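Local coordinates for protein carbonic anhydrase (Neosartorya fumigata, PDB 7COI) that probably catalyses the reversible hydration of carbon dioxide to hydrogencarbonate and a proton, as a zinc-dependent beta-class carbonic anhydrase, at residues R166-K177 and R248-V259; N142-D151 and L193-R201. All coordinates share one frame; numbering follows the deposited sequence.

Contact 1: residues R166-K177 and R248-V259. With ZN (zinc ion), chain F.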
loop_
_atom_site.group_PDB
_atom_site.type_symbol
_atom_site.label_atom_id
_atom_site.label_comp_id
_atom_site.label_asym_id
_atom_site.label_seq_id
_atom_site.Cartn_x
_atom_site.Cartn_y
_atom_site.Cartn_z
ATOM N N ARG A 166 -12.714 16.751 13.185
ATOM C CA ARG A 166 -12.645 18.190 12.819
ATOM C C ARG A 166 -11.533 18.891 13.594
ATOM O O ARG A 166 -11.750 19.991 14.188
ATOM C CB ARG A 166 -14.018 18.839 13.014
ATOM C CG ARG A 166 -15.083 18.293 12.077
ATOM C CD ARG A 166 -16.478 18.877 12.321
ATOM N NE ARG A 166 -16.485 20.325 12.206
ATOM C CZ ARG A 166 -16.568 21.013 11.062
ATOM N NH1 ARG A 166 -16.668 20.375 9.905
ATOM N NH2 ARG A 166 -16.555 22.340 11.091
ATOM N N VAL A 167 -10.327 18.337 13.560
ATOM C CA VAL A 167 -9.168 19.019 14.176
ATOM C C VAL A 167 -9.008 20.391 13.529
ATOM O O VAL A 167 -9.348 20.558 12.334
ATOM C CB VAL A 167 -7.885 18.165 14.038
ATOM C CG1 VAL A 167 -8.004 16.866 14.811
ATOM C CG2 VAL A 167 -7.535 17.871 12.589
ATOM N N LYS A 168 -8.439 21.325 14.261
ATOM C CA LYS A 168 -8.192 22.700 13.758
ATOM C C LYS A 168 -6.779 22.814 13.209
ATOM O O LYS A 168 -6.509 23.770 12.440
ATOM C CB LYS A 168 -8.419 23.693 14.899
ATOM C CG LYS A 168 -9.849 23.775 15.403
ATOM C CD LYS A 168 -10.113 24.984 16.285
ATOM C CE LYS A 168 -11.553 25.052 16.747
ATOM N NZ LYS A 168 -11.944 23.792 17.417
ATOM N N HIS A 169 -5.874 21.911 13.616
ATOM C CA HIS A 169 -4.445 22.009 13.265
ATOM C C HIS A 169 -3.941 20.633 12.835
ATOM O O HIS A 169 -4.268 19.645 13.534
ATOM C CB HIS A 169 -3.606 22.479 14.450
ATOM C CG HIS A 169 -4.045 23.799 14.973
ATOM N ND1 HIS A 169 -3.612 24.971 14.394
ATOM C CD2 HIS A 169 -4.892 24.128 15.977
ATOM C CE1 HIS A 169 -4.155 25.982 15.042
ATOM N NE2 HIS A 169 -4.962 25.496 16.008
ATOM N N VAL A 170 -3.196 20.596 11.745
ATOM C CA VAL A 170 -2.363 19.411 11.366
ATOM C C VAL A 170 -0.916 19.825 11.477
ATOM O O VAL A 170 -0.508 20.791 10.823
ATOM C CB VAL A 170 -2.699 18.841 9.980
ATOM C CG1 VAL A 170 -1.849 17.575 9.734
ATOM C CG2 VAL A 170 -4.183 18.534 9.848
ATOM N N VAL A 171 -0.139 19.101 12.278
ATOM C CA VAL A 171 1.281 19.372 12.492
ATOM C C VAL A 171 2.065 18.203 11.905
ATOM O O VAL A 171 1.775 17.061 12.281
ATOM C CB VAL A 171 1.567 19.529 13.996
ATOM C CG1 VAL A 171 3.041 19.725 14.257
ATOM C CG2 VAL A 171 0.721 20.625 14.624
ATOM N N ILE A 172 3.011 18.477 11.036
ATOM C CA ILE A 172 4.035 17.497 10.625
ATOM C C ILE A 172 5.292 17.904 11.352
ATOM O O ILE A 172 5.775 19.039 11.152
ATOM C CB ILE A 172 4.219 17.394 9.100
ATOM C CG1 ILE A 172 2.921 16.999 8.410
ATOM C CG2 ILE A 172 5.341 16.413 8.786
ATOM C CD1 ILE A 172 3.031 16.959 6.890
ATOM N N CYS A 173 5.822 16.992 12.156
ATOM C CA CYS A 173 7.020 17.228 12.971
ATOM C C CYS A 173 8.101 16.260 12.531
ATOM O O CYS A 173 7.948 15.057 12.744
ATOM C CB CYS A 173 6.685 17.107 14.453
ATOM S SG CYS A 173 8.104 17.520 15.493
ATOM N N GLY A 174 9.159 16.804 11.931
ATOM C CA GLY A 174 10.432 16.092 11.729
ATOM C C GLY A 174 11.350 16.304 12.914
ATOM O O GLY A 174 10.966 17.001 13.873
ATOM N N HIS A 175 12.530 15.691 12.916
ATOM C CA HIS A 175 13.397 15.838 14.110
ATOM C C HIS A 175 14.849 15.712 13.672
ATOM O O HIS A 175 15.145 15.182 12.580
ATOM C CB HIS A 175 12.981 14.913 15.265
ATOM C CG HIS A 175 13.260 13.504 14.903
ATOM N ND1 HIS A 175 14.370 12.835 15.405
ATOM C CD2 HIS A 175 12.640 12.672 14.038
ATOM C CE1 HIS A 175 14.431 11.636 14.894
ATOM N NE2 HIS A 175 13.372 11.528 14.093
ATOM N N THR A 176 15.728 16.257 14.498
ATOM C CA THR A 176 17.187 16.136 14.320
ATOM C C THR A 176 17.577 14.693 14.637
ATOM O O THR A 176 16.897 14.032 15.484
ATOM C CB THR A 176 17.917 17.189 15.172
ATOM O OG1 THR A 176 17.706 16.887 16.552
ATOM C CG2 THR A 176 17.447 18.587 14.864
ATOM N N LYS A 177 18.663 14.222 14.030
ATOM C CA LYS A 177 19.209 12.854 14.261
ATOM C C LYS A 177 18.182 11.788 13.834
ATOM O O LYS A 177 18.083 10.769 14.517
ATOM C CB LYS A 177 19.588 12.684 15.727
ATOM C CG LYS A 177 20.453 13.811 16.293
ATOM C CD LYS A 177 21.831 13.812 15.713
ATOM C CE LYS A 177 22.695 12.699 16.284
ATOM N NZ LYS A 177 23.515 11.993 15.260
ATOM N N ARG A 248 -13.220 25.973 7.455
ATOM C CA ARG A 248 -13.048 26.340 8.882
ATOM C C ARG A 248 -11.655 26.862 9.201
ATOM O O ARG A 248 -11.350 27.013 10.389
ATOM C CB ARG A 248 -13.436 25.193 9.813
ATOM C CG ARG A 248 -12.585 23.927 9.699
ATOM C CD ARG A 248 -12.559 23.161 11.032
ATOM N NE ARG A 248 -11.675 21.996 10.991
ATOM C CZ ARG A 248 -11.954 20.883 10.324
ATOM N NH1 ARG A 248 -13.054 20.807 9.586
ATOM N NH2 ARG A 248 -11.119 19.851 10.282
ATOM N N GLY A 249 -10.852 27.198 8.198
ATOM C CA GLY A 249 -9.509 27.737 8.414
ATOM C C GLY A 249 -8.613 26.695 9.081
ATOM O O GLY A 249 -7.736 27.110 9.860
ATOM N N LEU A 250 -8.796 25.397 8.785
ATOM C CA LEU A 250 -7.808 24.368 9.226
ATOM C C LEU A 250 -6.428 24.889 8.885
ATOM O O LEU A 250 -6.194 25.401 7.729
ATOM C CB LEU A 250 -8.077 23.039 8.515
ATOM C CG LEU A 250 -7.000 21.961 8.692
ATOM C CD1 LEU A 250 -7.072 21.439 10.085
ATOM C CD2 LEU A 250 -7.200 20.805 7.734
ATOM N N GLN A 251 -5.492 24.758 9.819
ATOM C CA GLN A 251 -4.121 25.220 9.587
ATOM C C GLN A 251 -3.215 24.001 9.518
ATOM O O GLN A 251 -3.504 23.026 10.241
ATOM C CB GLN A 251 -3.684 26.146 10.700
ATOM C CG GLN A 251 -4.457 27.459 10.690
ATOM C CD GLN A 251 -4.104 28.290 11.896
ATOM O OE1 GLN A 251 -2.985 28.255 12.397
ATOM N NE2 GLN A 251 -5.085 29.013 12.400
ATOM N N VAL A 252 -2.161 24.110 8.717
ATOM C CA VAL A 252 -1.094 23.077 8.675
ATOM C C VAL A 252 0.213 23.715 9.100
ATOM O O VAL A 252 0.419 24.899 8.832
ATOM C CB VAL A 252 -1.039 22.387 7.299
ATOM C CG1 VAL A 252 -2.389 21.810 6.950
ATOM C CG2 VAL A 252 -0.532 23.315 6.191
ATOM N N HIS A 253 1.050 22.963 9.800
ATOM C CA HIS A 253 2.290 23.501 10.417
ATOM C C HIS A 253 3.409 22.494 10.249
ATOM O O HIS A 253 3.136 21.303 10.495
ATOM C CB HIS A 253 2.077 23.767 11.920
ATOM C CG HIS A 253 0.817 24.489 12.243
ATOM N ND1 HIS A 253 0.771 25.861 12.223
ATOM C CD2 HIS A 253 -0.413 24.056 12.592
ATOM C CE1 HIS A 253 -0.451 26.242 12.532
ATOM N NE2 HIS A 253 -1.189 25.155 12.808
ATOM N N GLY A 254 4.593 22.979 9.912
ATOM C CA GLY A 254 5.819 22.178 9.882
ATOM C C GLY A 254 6.684 22.530 11.057
ATOM O O GLY A 254 6.924 23.752 11.284
ATOM N N LEU A 255 7.142 21.506 11.794
ATOM C CA LEU A 255 8.037 21.681 12.954
ATOM C C LEU A 255 9.256 20.809 12.760
ATOM O O LEU A 255 9.154 19.756 12.078
ATOM C CB LEU A 255 7.360 21.287 14.266
ATOM C CG LEU A 255 6.077 22.017 14.624
ATOM C CD1 LEU A 255 5.525 21.502 15.941
ATOM C CD2 LEU A 255 6.314 23.522 14.734
ATOM N N ILE A 256 10.352 21.210 13.407
ATOM C CA ILE A 256 11.512 20.330 13.693
ATOM C C ILE A 256 11.696 20.256 15.204
ATOM O O ILE A 256 11.745 21.313 15.886
ATOM C CB ILE A 256 12.790 20.791 12.983
ATOM C CG1 ILE A 256 12.660 20.716 11.454
ATOM C CG2 ILE A 256 13.979 20.026 13.509
ATOM C CD1 ILE A 256 12.538 19.319 10.840
ATOM N N TYR A 257 11.805 19.029 15.714
ATOM C CA TYR A 257 12.068 18.715 17.132
ATOM C C TYR A 257 13.554 18.480 17.279
ATOM O O TYR A 257 14.090 17.619 16.595
ATOM C CB TYR A 257 11.282 17.489 17.590
ATOM C CG TYR A 257 11.530 17.129 19.026
ATOM C CD1 TYR A 257 11.192 18.025 20.035
ATOM C CD2 TYR A 257 12.199 15.954 19.386
ATOM C CE1 TYR A 257 11.427 17.714 21.359
ATOM C CE2 TYR A 257 12.437 15.642 20.715
ATOM C CZ TYR A 257 12.044 16.525 21.707
ATOM O OH TYR A 257 12.288 16.256 23.028
ATOM N N ASP A 258 14.204 19.219 18.187
ATOM C CA ASP A 258 15.648 19.039 18.478
ATOM C C ASP A 258 15.735 18.023 19.616
ATOM O O ASP A 258 15.360 18.367 20.779
ATOM C CB ASP A 258 16.287 20.397 18.815
ATOM C CG ASP A 258 17.783 20.351 19.018
ATOM O OD1 ASP A 258 18.285 19.311 19.457
ATOM O OD2 ASP A 258 18.430 21.358 18.705
ATOM N N VAL A 259 16.191 16.807 19.326
ATOM C CA VAL A 259 16.196 15.713 20.341
ATOM C C VAL A 259 17.188 16.046 21.461
ATOM O O VAL A 259 17.074 15.430 22.528
ATOM C CB VAL A 259 16.495 14.345 19.709
ATOM C CG1 VAL A 259 15.424 13.982 18.695
ATOM C CG2 VAL A 259 17.875 14.310 19.084
HETATM ZN ZN ZN F . 13.100 9.855 12.786
HETATM O O HOH W 1 -7.776 26.177 12.567
HETATM O O HOH W 2 19.822 17.791 17.905
#

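Contact 2: residues N142-D151 and L193-R201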
loop_
_atom_site.group_PDB
_atom_site.type_symbol
_atom_site.label_atom_id
_atom_site.label_comp_id
_atom_site.label_asym_id
_atom_site.label_seq_id
_atom_site.Cartn_x
_atom_site.Cartn_y
_atom_site.Cartn_z
ATOM N N ASN A 142 5.339 7.301 12.086
ATOM C CA ASN A 142 5.852 6.326 11.107
ATOM C C ASN A 142 7.346 6.608 10.938
ATOM O O ASN A 142 7.878 7.572 11.575
ATOM C CB ASN A 142 5.032 6.334 9.808
ATOM C CG ASN A 142 5.213 7.605 9.002
ATOM O OD1 ASN A 142 6.191 8.324 9.213
ATOM N ND2 ASN A 142 4.271 7.888 8.095
ATOM N N ILE A 143 8.019 5.830 10.105
ATOM C CA ILE A 143 9.475 6.049 9.866
ATOM C C ILE A 143 9.693 7.386 9.129
ATOM O O ILE A 143 9.257 7.535 7.961
ATOM C CB ILE A 143 10.132 4.888 9.128
ATOM C CG1 ILE A 143 10.045 3.591 9.938
ATOM C CG2 ILE A 143 11.581 5.255 8.810
ATOM C CD1 ILE A 143 10.665 3.642 11.325
ATOM N N ALA A 144 10.340 8.331 9.809
ATOM C CA ALA A 144 10.756 9.645 9.266
ATOM C C ALA A 144 9.558 10.493 8.849
ATOM O O ALA A 144 9.730 11.392 7.998
ATOM C CB ALA A 144 11.672 9.441 8.084
ATOM N N ASN A 145 8.396 10.317 9.491
ATOM C CA ASN A 145 7.243 11.243 9.307
ATOM C C ASN A 145 7.040 11.460 7.795
ATOM O O ASN A 145 6.757 12.591 7.386
ATOM C CB ASN A 145 7.423 12.546 10.124
ATOM C CG ASN A 145 8.755 13.275 9.972
ATOM O OD1 ASN A 145 9.709 12.962 10.666
ATOM N ND2 ASN A 145 8.805 14.274 9.092
ATOM N N VAL A 146 7.061 10.388 6.997
ATOM C CA VAL A 146 6.945 10.465 5.514
ATOM C C VAL A 146 5.470 10.390 5.137
ATOM O O VAL A 146 4.745 9.526 5.651
ATOM C CB VAL A 146 7.761 9.360 4.819
ATOM C CG1 VAL A 146 7.531 9.329 3.313
ATOM C CG2 VAL A 146 9.228 9.527 5.112
ATOM N N ILE A 147 5.034 11.299 4.271
ATOM C CA ILE A 147 3.676 11.257 3.674
ATOM C C ILE A 147 3.792 10.755 2.248
ATOM O O ILE A 147 4.120 11.556 1.349
ATOM C CB ILE A 147 2.954 12.614 3.748
ATOM C CG1 ILE A 147 3.042 13.215 5.153
ATOM C CG2 ILE A 147 1.525 12.479 3.259
ATOM C CD1 ILE A 147 1.815 13.942 5.604
ATOM N N HIS A 148 3.527 9.467 2.035
ATOM C CA HIS A 148 3.312 8.907 0.686
ATOM C C HIS A 148 1.899 9.296 0.310
ATOM O O HIS A 148 0.984 8.980 1.057
ATOM C CB HIS A 148 3.449 7.384 0.675
ATOM C CG HIS A 148 4.829 6.898 0.940
ATOM N ND1 HIS A 148 5.672 6.524 -0.073
ATOM C CD2 HIS A 148 5.479 6.649 2.102
ATOM C CE1 HIS A 148 6.803 6.096 0.470
ATOM N NE2 HIS A 148 6.710 6.159 1.777
ATOM N N PRO A 149 1.682 9.972 -0.834
ATOM C CA PRO A 149 0.346 10.439 -1.195
ATOM C C PRO A 149 -0.748 9.370 -1.119
ATOM O O PRO A 149 -1.803 9.680 -0.625
ATOM C CB PRO A 149 0.533 10.891 -2.654
ATOM C CG PRO A 149 1.979 11.327 -2.724
ATOM C CD PRO A 149 2.713 10.353 -1.824
ATOM N N ALA A 150 -0.476 8.161 -1.580
ATOM C CA ALA A 150 -1.496 7.092 -1.650
ATOM C C ALA A 150 -1.348 6.063 -0.519
ATOM O O ALA A 150 -2.010 5.015 -0.603
ATOM C CB ALA A 150 -1.413 6.437 -2.999
ATOM N N ASP A 151 -0.595 6.382 0.532
ATOM C CA ASP A 151 -0.471 5.508 1.730
ATOM C C ASP A 151 -1.807 5.478 2.466
ATOM O O ASP A 151 -2.282 6.540 2.934
ATOM C CB ASP A 151 0.665 5.996 2.619
ATOM C CG ASP A 151 0.723 5.335 3.981
ATOM O OD1 ASP A 151 0.370 4.144 4.071
ATOM O OD2 ASP A 151 1.071 6.037 4.917
ATOM N N LEU A 193 12.538 -1.234 4.023
ATOM C CA LEU A 193 12.708 0.224 4.223
ATOM C C LEU A 193 12.952 0.936 2.895
ATOM O O LEU A 193 12.606 2.099 2.834
ATOM C CB LEU A 193 13.840 0.510 5.215
ATOM C CG LEU A 193 13.440 0.301 6.669
ATOM C CD1 LEU A 193 14.674 0.079 7.512
ATOM C CD2 LEU A 193 12.658 1.510 7.167
ATOM N N ASP A 194 13.497 0.263 1.884
ATOM C CA ASP A 194 13.881 0.932 0.618
ATOM C C ASP A 194 12.670 1.585 -0.037
ATOM O O ASP A 194 12.717 2.770 -0.346
ATOM C CB ASP A 194 14.578 -0.017 -0.345
ATOM C CG ASP A 194 15.985 -0.413 0.088
ATOM O OD1 ASP A 194 16.440 0.047 1.135
ATOM O OD2 ASP A 194 16.614 -1.201 -0.648
ATOM N N PRO A 195 11.552 0.884 -0.327
ATOM C CA PRO A 195 10.404 1.567 -0.920
ATOM C C PRO A 195 9.857 2.666 -0.009
ATOM O O PRO A 195 9.399 3.710 -0.517
ATOM C CB PRO A 195 9.391 0.446 -1.233
ATOM C CG PRO A 195 9.855 -0.736 -0.384
ATOM C CD PRO A 195 11.353 -0.571 -0.240
ATOM N N TRP A 196 9.842 2.414 1.288
ATOM C CA TRP A 196 9.310 3.378 2.265
ATOM C C TRP A 196 10.077 4.709 2.135
ATOM O O TRP A 196 9.447 5.791 2.224
ATOM C CB TRP A 196 9.367 2.832 3.698
ATOM C CG TRP A 196 8.806 3.868 4.622
ATOM C CD1 TRP A 196 9.492 4.763 5.400
ATOM C CD2 TRP A 196 7.415 4.182 4.768
ATOM N NE1 TRP A 196 8.618 5.580 6.033
ATOM C CE2 TRP A 196 7.340 5.291 5.629
ATOM C CE3 TRP A 196 6.238 3.660 4.225
ATOM C CZ2 TRP A 196 6.129 5.852 6.021
ATOM C CZ3 TRP A 196 5.032 4.245 4.575
ATOM C CH2 TRP A 196 4.992 5.321 5.465
ATOM N N LEU A 197 11.391 4.628 1.949
ATOM C CA LEU A 197 12.274 5.824 1.979
ATOM C C LEU A 197 12.357 6.508 0.622
ATOM O O LEU A 197 13.007 7.560 0.554
ATOM C CB LEU A 197 13.667 5.402 2.472
ATOM C CG LEU A 197 13.679 4.957 3.937
ATOM C CD1 LEU A 197 15.046 4.403 4.295
ATOM C CD2 LEU A 197 13.261 6.065 4.881
ATOM N N ILE A 198 11.701 6.003 -0.413
ATOM C CA ILE A 198 11.849 6.581 -1.779
ATOM C C ILE A 198 11.585 8.093 -1.753
ATOM O O ILE A 198 12.329 8.829 -2.425
ATOM C CB ILE A 198 10.966 5.850 -2.803
ATOM C CG1 ILE A 198 11.559 4.504 -3.181
ATOM C CG2 ILE A 198 10.767 6.724 -4.034
ATOM C CD1 ILE A 198 10.570 3.602 -3.932
ATOM N N PRO A 199 10.525 8.627 -1.098
ATOM C CA PRO A 199 10.274 10.072 -1.123
ATOM C C PRO A 199 11.444 10.929 -0.634
ATOM O O PRO A 199 11.650 12.021 -1.170
ATOM C CB PRO A 199 9.052 10.243 -0.211
ATOM C CG PRO A 199 8.302 8.922 -0.370
ATOM C CD PRO A 199 9.425 7.905 -0.417
ATOM N N LEU A 200 12.182 10.417 0.351
ATOM C CA LEU A 200 13.384 11.080 0.883
ATOM C C LEU A 200 14.489 11.032 -0.175
ATOM O O LEU A 200 15.153 12.059 -0.345
ATOM C CB LEU A 200 13.791 10.415 2.184
ATOM C CG LEU A 200 12.906 10.738 3.381
ATOM C CD1 LEU A 200 13.185 9.782 4.518
ATOM C CD2 LEU A 200 13.162 12.159 3.841
ATOM N N ARG A 201 14.664 9.912 -0.881
ATOM C CA ARG A 201 15.678 9.834 -1.976
ATOM C C ARG A 201 15.267 10.717 -3.151
ATOM O O ARG A 201 16.163 11.268 -3.812
ATOM C CB ARG A 201 15.949 8.398 -2.386
ATOM C CG ARG A 201 16.620 7.567 -1.323
ATOM C CD ARG A 201 16.912 6.195 -1.855
ATOM N NE ARG A 201 17.463 5.427 -0.770
ATOM C CZ ARG A 201 18.741 5.402 -0.458
ATOM N NH1 ARG A 201 19.610 6.054 -1.221
ATOM N NH2 ARG A 201 19.140 4.691 0.582
#

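Contact 1: residues R166-K177 and R248-V259
With CG turned away from the carbonyl carbon in both residues (chi1 -58° in His169, -47° in His253), the two imidazoles leave neighbouring parallel strands on one face of the central beta-sheet of the beta-carbonic anhydrase fold. They meet rim to rim, His169 ND1 lying 2.9 Å from His253 NE2 in a hydrogen bond that either ring could donate; Phe81 of a second subunit stacks on His253. Strands 169-175 and 251-257 pair His169 with Gln251 through His175 with Tyr257, backbone bonds running from Lys168 O to Thr176 N. On the His169 face, Val171 CG1 presses on Leu255 CD1 at a tight 3.5 Å, and Cys173 SG rests against Tyr257 CB. Before the strands, Arg248 grips Val167 O side-on with both NE and NH2, the oxygen close to the guanidinium plane. NH1 of that group sits over one face of the Arg166 guanidinium, whose charge is met by a salt bridge to Glu247. At the other end chi1 of 69° swings the His175 ring away from strand 251-257, and NE2 binds the zinc ion at 2.1 Å, beside Cys119 and Cys178. Next door, Thr176 OG1 accepts a hydrogen bond from Val259 N at 3.2 Å.

Contact 2: residues N142-D151 and L193-R201
The Trp196 indole meets Asn142 and Ile143 at its edge and His148 over one face. Its N-H is directed almost straight at a backbone oxygen: NE1 to Ile143 O is 2.8 Å, with 177° at the hydrogen and the acceptor in the ring plane. His148 comes in edge first, its CD2 3.5 Å from Trp196 CZ3 and the ring planes 51° apart. The same imidazole gives NE2 to Trp196 O at 2.8 Å, a more bent bond at 131°, while Pro199 CG sits over a face of His148. At the indole's rim, the Asn142 amide stands nearly upright to the ring plane, ND2 3.4 Å from Trp196 CZ2. Val146 passes alongside the indole and reaches Pro199 CG with its CG1 and Leu200 CD1 with its CG2.

One shell further out, Asn142 ties the loop to itself: OD1 accepts from Val146 N and ND2 donates to Val146 O. Asp151, at the N-cap of helix 152-164, holds Ser153 N with its OD1, and Ala156 of a second subunit packs on Trp196. The bond from NE2 implies a proton on that nitrogen, and with Trp196 supplying both an N-H and a C=O, the loop after strand 137-142 is joined to helix 193-206 by two buried polar links.

How the contacts relate
The centres of contacts 1 and 2 are about 17 Å apart, yet the two touch through strand 169-175 and the loop 142-151. Asn145, turned away from helix 193-206, puts OD1 3.4 Å from Gly174 CA, and Ile147 CD1 meets Ile172 CD1 at 3.5 Å. Thus one side of the loop packs on the sheet and the other on the helix. Contact 1 supplies the zinc ligand His175, whereas contact 2 borders the zinc site through Ile143 and Ala144: at nearest atoms, the Ile143 side chain is about 4 Å from a bound acetate, probably from the crystallisation liquor, and that of Ala144 about 4 Å from the Cys178 side chain and about 5 Å from the zinc ion. Both contacts also pack against the second subunit.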